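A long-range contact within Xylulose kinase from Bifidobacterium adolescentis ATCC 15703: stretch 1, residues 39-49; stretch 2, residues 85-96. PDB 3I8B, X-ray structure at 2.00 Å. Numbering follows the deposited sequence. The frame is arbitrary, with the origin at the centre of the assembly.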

# COMPACT_ATOMS: atom_id res chain seq x y z
N ASN A 39 8.55 17.44 -4.27
CA ASN A 39 9.32 16.26 -3.90
C ASN A 39 9.59 16.26 -2.40
O ASN A 39 9.49 17.30 -1.73
N GLY A 40 9.95 15.10 -1.86
CA GLY A 40 10.22 15.01 -0.44
C GLY A 40 9.48 13.88 0.23
O GLY A 40 8.39 13.46 -0.21
N THR A 41 10.06 13.38 1.32
CA THR A 41 9.49 12.27 2.09
C THR A 41 8.69 12.82 3.26
O THR A 41 8.12 12.06 4.06
N SER A 42 8.68 14.14 3.38
CA SER A 42 7.82 14.87 4.30
C SER A 42 7.28 16.09 3.54
O SER A 42 7.95 16.60 2.64
N VAL A 43 6.09 16.57 3.88
CA VAL A 43 5.47 17.63 3.09
C VAL A 43 4.33 18.34 3.81
O VAL A 43 3.67 17.77 4.67
N ASP A 44 4.12 19.61 3.47
CA ASP A 44 2.99 20.38 3.98
C ASP A 44 1.73 20.01 3.20
O ASP A 44 1.67 20.23 1.98
N PRO A 45 0.72 19.45 3.88
CA PRO A 45 -0.51 19.03 3.19
C PRO A 45 -1.19 20.15 2.39
O PRO A 45 -1.97 19.86 1.48
N SER A 46 -0.90 21.41 2.73
CA SER A 46 -1.35 22.55 1.91
C SER A 46 -1.08 22.30 0.42
O SER A 46 -1.86 22.69 -0.42
N TYR A 47 0.05 21.67 0.11
CA TYR A 47 0.34 21.34 -1.29
C TYR A 47 -0.59 20.28 -1.86
O TYR A 47 -0.84 20.28 -3.06
N TRP A 48 -1.09 19.37 -1.02
CA TRP A 48 -2.03 18.36 -1.49
C TRP A 48 -3.38 19.00 -1.79
O TRP A 48 -4.06 18.60 -2.74
N TRP A 49 -3.77 19.96 -0.97
CA TRP A 49 -5.02 20.66 -1.25
C TRP A 49 -4.92 21.45 -2.56
O TRP A 49 -5.82 21.40 -3.40
N ASN A 85 -5.74 23.15 12.38
CA ASN A 85 -4.47 23.43 11.71
C ASN A 85 -3.55 22.22 11.68
O ASN A 85 -3.45 21.48 12.66
N VAL A 86 -2.85 22.02 10.56
CA VAL A 86 -1.81 21.01 10.51
C VAL A 86 -0.65 21.48 11.38
O VAL A 86 -0.13 22.57 11.19
N ILE A 87 -0.26 20.65 12.34
CA ILE A 87 0.77 21.02 13.33
C ILE A 87 2.22 21.14 12.79
O ILE A 87 2.95 22.05 13.15
N ARG A 88 2.61 20.20 11.93
CA ARG A 88 3.97 20.12 11.39
C ARG A 88 3.84 19.29 10.12
O ARG A 88 2.80 18.69 9.89
N ASP A 89 4.90 19.20 9.32
CA ASP A 89 4.81 18.48 8.05
C ASP A 89 4.37 17.03 8.16
O ASP A 89 4.71 16.33 9.11
N ALA A 90 3.60 16.57 7.18
CA ALA A 90 3.22 15.18 7.15
C ALA A 90 4.46 14.37 6.88
O ALA A 90 5.28 14.76 6.04
N MSE A 91 4.60 13.26 7.59
CA MSE A 91 5.73 12.36 7.36
C MSE A 91 5.21 11.13 6.66
O MSE A 91 4.30 10.45 7.14
N LEU A 92 5.81 10.84 5.51
CA LEU A 92 5.23 9.95 4.52
C LEU A 92 5.75 8.52 4.60
O LEU A 92 6.70 8.23 5.35
N TRP A 93 5.13 7.64 3.82
CA TRP A 93 5.49 6.22 3.81
C TRP A 93 6.99 6.00 3.59
O TRP A 93 7.56 5.01 4.07
N ASN A 94 7.62 6.90 2.84
CA ASN A 94 9.03 6.75 2.48
C ASN A 94 9.99 7.60 3.31
O ASN A 94 11.19 7.63 3.04
N ASP A 95 9.46 8.30 4.30
CA ASP A 95 10.31 8.91 5.32
C ASP A 95 10.95 7.79 6.13
O ASP A 95 10.28 6.84 6.54
N THR A 96 12.26 7.88 6.36
CA THR A 96 12.97 6.89 7.18
C THR A 96 13.39 7.46 8.54
O THR A 96 14.10 6.79 9.29

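This is a short antiparallel strand pairing with an apolar side, where a helix-borne tryptophan packs, and a watered polar side. Three backbone hydrogen bonds set the register: Leu92 N to Thr41 O (3.0 Å), Val43 N to Ala90 O (2.9 Å) and Ala90 N to Val43 O (2.8 Å).

Val43 and Ala90 share one face of the sheet. Val43, in the p rotamer, sets CG1 3.9 Å from Leu92 CD1; Leu92 points toward the first stretch as an m,t rotamer. Trp48, chi1 m, reaches back from the helix, its CH2 3.5 Å from Ala90 CB and its CZ2 3.7 Å from Leu92 CD2, which meets the ring at its edge. The small Ala90 side chain also receives Pro45, whose CG lies 4.1 Å from Ala90 CB, while Pro45 CD sits 3.9 Å from CG1 of Val86, a t rotamer. Before the helix, Asp44 (t) turns away overall and its OD1 caps Ser46 N at 3.0 Å, leaving its CB 3.8 Å from Asp89 OD1.

Ser42 and Met91, a selenomethionine, occupy the other face. Both are m at chi1, and Ser42 OG lies 3.9 Å from Met91 CG. Here no side chain hydrogen-bonds directly across to the other stretch; solvent bridges the two: one water binds Thr41 OG1 (2.5 Å), Ser42 OG (2.6 Å) and Asp95 OD1 (2.6 Å), and another links Ser42 OG (2.8 Å) to Arg88 NH2 (2.9 Å).

At the Leu92–Asp95 type I turn, Thr41 (p) lays CG2 3.5 Å from Asn94 O. A water accepts from Asn94 ND2 (3.0 Å) and donates to Gly40 O (2.8 Å), yet Asn94 OD1 is buried without a partner. Gly40 has backbone angles that by themselves call for glycine.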

# COMPACT_ATOMS: atom_id res chain seq x y z
CB ASN A 39 10.64 16.22 -4.67
CG ASN A 39 10.44 16.37 -6.17
OD1 ASN A 39 11.05 17.24 -6.80
ND2 ASN A 39 9.58 15.54 -6.74
CB THR A 41 10.61 11.35 2.61
OG1 THR A 41 11.50 12.11 3.44
CG2 THR A 41 11.38 10.78 1.44
CB SER A 42 8.60 15.29 5.54
OG SER A 42 8.85 14.18 6.40
CB VAL A 43 4.99 17.08 1.71
CG1 VAL A 43 3.81 16.15 1.89
CG2 VAL A 43 4.65 18.23 0.75
CB ASP A 44 3.30 21.87 3.82
CG ASP A 44 2.24 22.77 4.41
OD1 ASP A 44 1.13 22.30 4.74
OD2 ASP A 44 2.50 23.99 4.53
CB PRO A 45 -1.41 18.57 4.34
CG PRO A 45 -0.42 18.07 5.38
CD PRO A 45 0.72 19.05 5.30
CB SER A 46 -0.66 23.85 2.31
OG SER A 46 -1.22 24.37 3.51
CB TYR A 47 1.79 20.91 -1.46
CG TYR A 47 2.76 22.03 -1.27
CD1 TYR A 47 2.93 23.00 -2.26
CD2 TYR A 47 3.51 22.14 -0.11
CE1 TYR A 47 3.82 24.04 -2.10
CE2 TYR A 47 4.41 23.19 0.06
CZ TYR A 47 4.56 24.13 -0.94
OH TYR A 47 5.45 25.17 -0.78
CB TRP A 48 -2.25 17.24 -0.47
CG TRP A 48 -1.05 16.49 -0.07
CD1 TRP A 48 0.10 16.29 -0.79
CD2 TRP A 48 -0.88 15.78 1.16
NE1 TRP A 48 0.98 15.51 -0.08
CE2 TRP A 48 0.40 15.19 1.13
CE3 TRP A 48 -1.69 15.60 2.29
CZ2 TRP A 48 0.89 14.42 2.18
CZ3 TRP A 48 -1.20 14.83 3.34
CH2 TRP A 48 0.08 14.26 3.28
CB TRP A 49 -5.43 21.59 -0.12
CG TRP A 49 -6.66 22.34 -0.49
CD1 TRP A 49 -6.77 23.67 -0.76
CD2 TRP A 49 -7.96 21.77 -0.74
NE1 TRP A 49 -8.06 23.98 -1.12
CE2 TRP A 49 -8.81 22.83 -1.12
CE3 TRP A 49 -8.48 20.47 -0.66
CZ2 TRP A 49 -10.16 22.63 -1.41
CZ3 TRP A 49 -9.83 20.27 -0.95
CH2 TRP A 49 -10.65 21.34 -1.32
CB ASN A 85 -3.70 24.55 12.42
CG ASN A 85 -4.40 25.90 12.31
OD1 ASN A 85 -4.79 26.47 13.32
ND2 ASN A 85 -4.53 26.41 11.10
CB VAL A 86 -1.33 20.75 9.06
CG1 VAL A 86 -0.11 19.83 9.06
CG2 VAL A 86 -2.48 20.14 8.23
CB ILE A 87 0.74 20.05 14.55
CG1 ILE A 87 -0.57 20.25 15.35
CG2 ILE A 87 1.96 20.29 15.45
CD1 ILE A 87 -0.90 19.12 16.33
CB ARG A 88 4.90 19.35 12.33
CG ARG A 88 4.60 17.87 12.20
CD ARG A 88 5.65 16.89 12.58
NE ARG A 88 7.03 17.32 12.49
CZ ARG A 88 7.85 17.11 11.47
NH1 ARG A 88 9.10 17.52 11.57
NH2 ARG A 88 7.43 16.50 10.36
CB ASP A 89 6.15 18.55 7.30
CG ASP A 89 6.32 19.85 6.54
OD1 ASP A 89 5.53 20.79 6.75
OD2 ASP A 89 7.26 19.92 5.73
CB ALA A 90 2.15 14.93 6.08
CB MSE A 91 6.39 11.98 8.69
CG MSE A 91 6.78 13.21 9.50
SE MSE A 91 7.42 12.72 11.29
CE MSE A 91 9.11 11.84 10.75
CB LEU A 92 5.45 10.54 3.12
CG LEU A 92 4.96 11.98 2.95
CD1 LEU A 92 5.04 12.43 1.46
CD2 LEU A 92 3.53 12.13 3.49
CB TRP A 93 4.70 5.46 2.74
CG TRP A 93 5.11 5.88 1.35
CD1 TRP A 93 4.67 6.97 0.67
CD2 TRP A 93 6.04 5.21 0.48
NE1 TRP A 93 5.27 7.03 -0.57
CE2 TRP A 93 6.12 5.96 -0.71
CE3 TRP A 93 6.82 4.05 0.60
CZ2 TRP A 93 6.94 5.59 -1.79
CZ3 TRP A 93 7.64 3.68 -0.48
CH2 TRP A 93 7.69 4.46 -1.65
CB ASN A 94 9.26 7.02 0.98
CG ASN A 94 8.72 8.37 0.53
OD1 ASN A 94 8.10 9.10 1.29
ND2 ASN A 94 8.98 8.72 -0.73
CB ASP A 95 9.50 9.80 6.25
CG ASP A 95 10.26 10.17 7.52
OD1 ASP A 95 11.18 11.00 7.43
OD2 ASP A 95 9.93 9.63 8.62
CB THR A 96 14.24 6.41 6.48
OG1 THR A 96 15.07 7.54 6.19
CG2 THR A 96 13.89 5.68 5.21
O HOH W 1 8.96 11.40 -2.05
O HOH W 2 11.11 12.99 5.80
O HOH W 3 13.41 9.97 4.64
O HOH W 4 9.67 15.74 8.63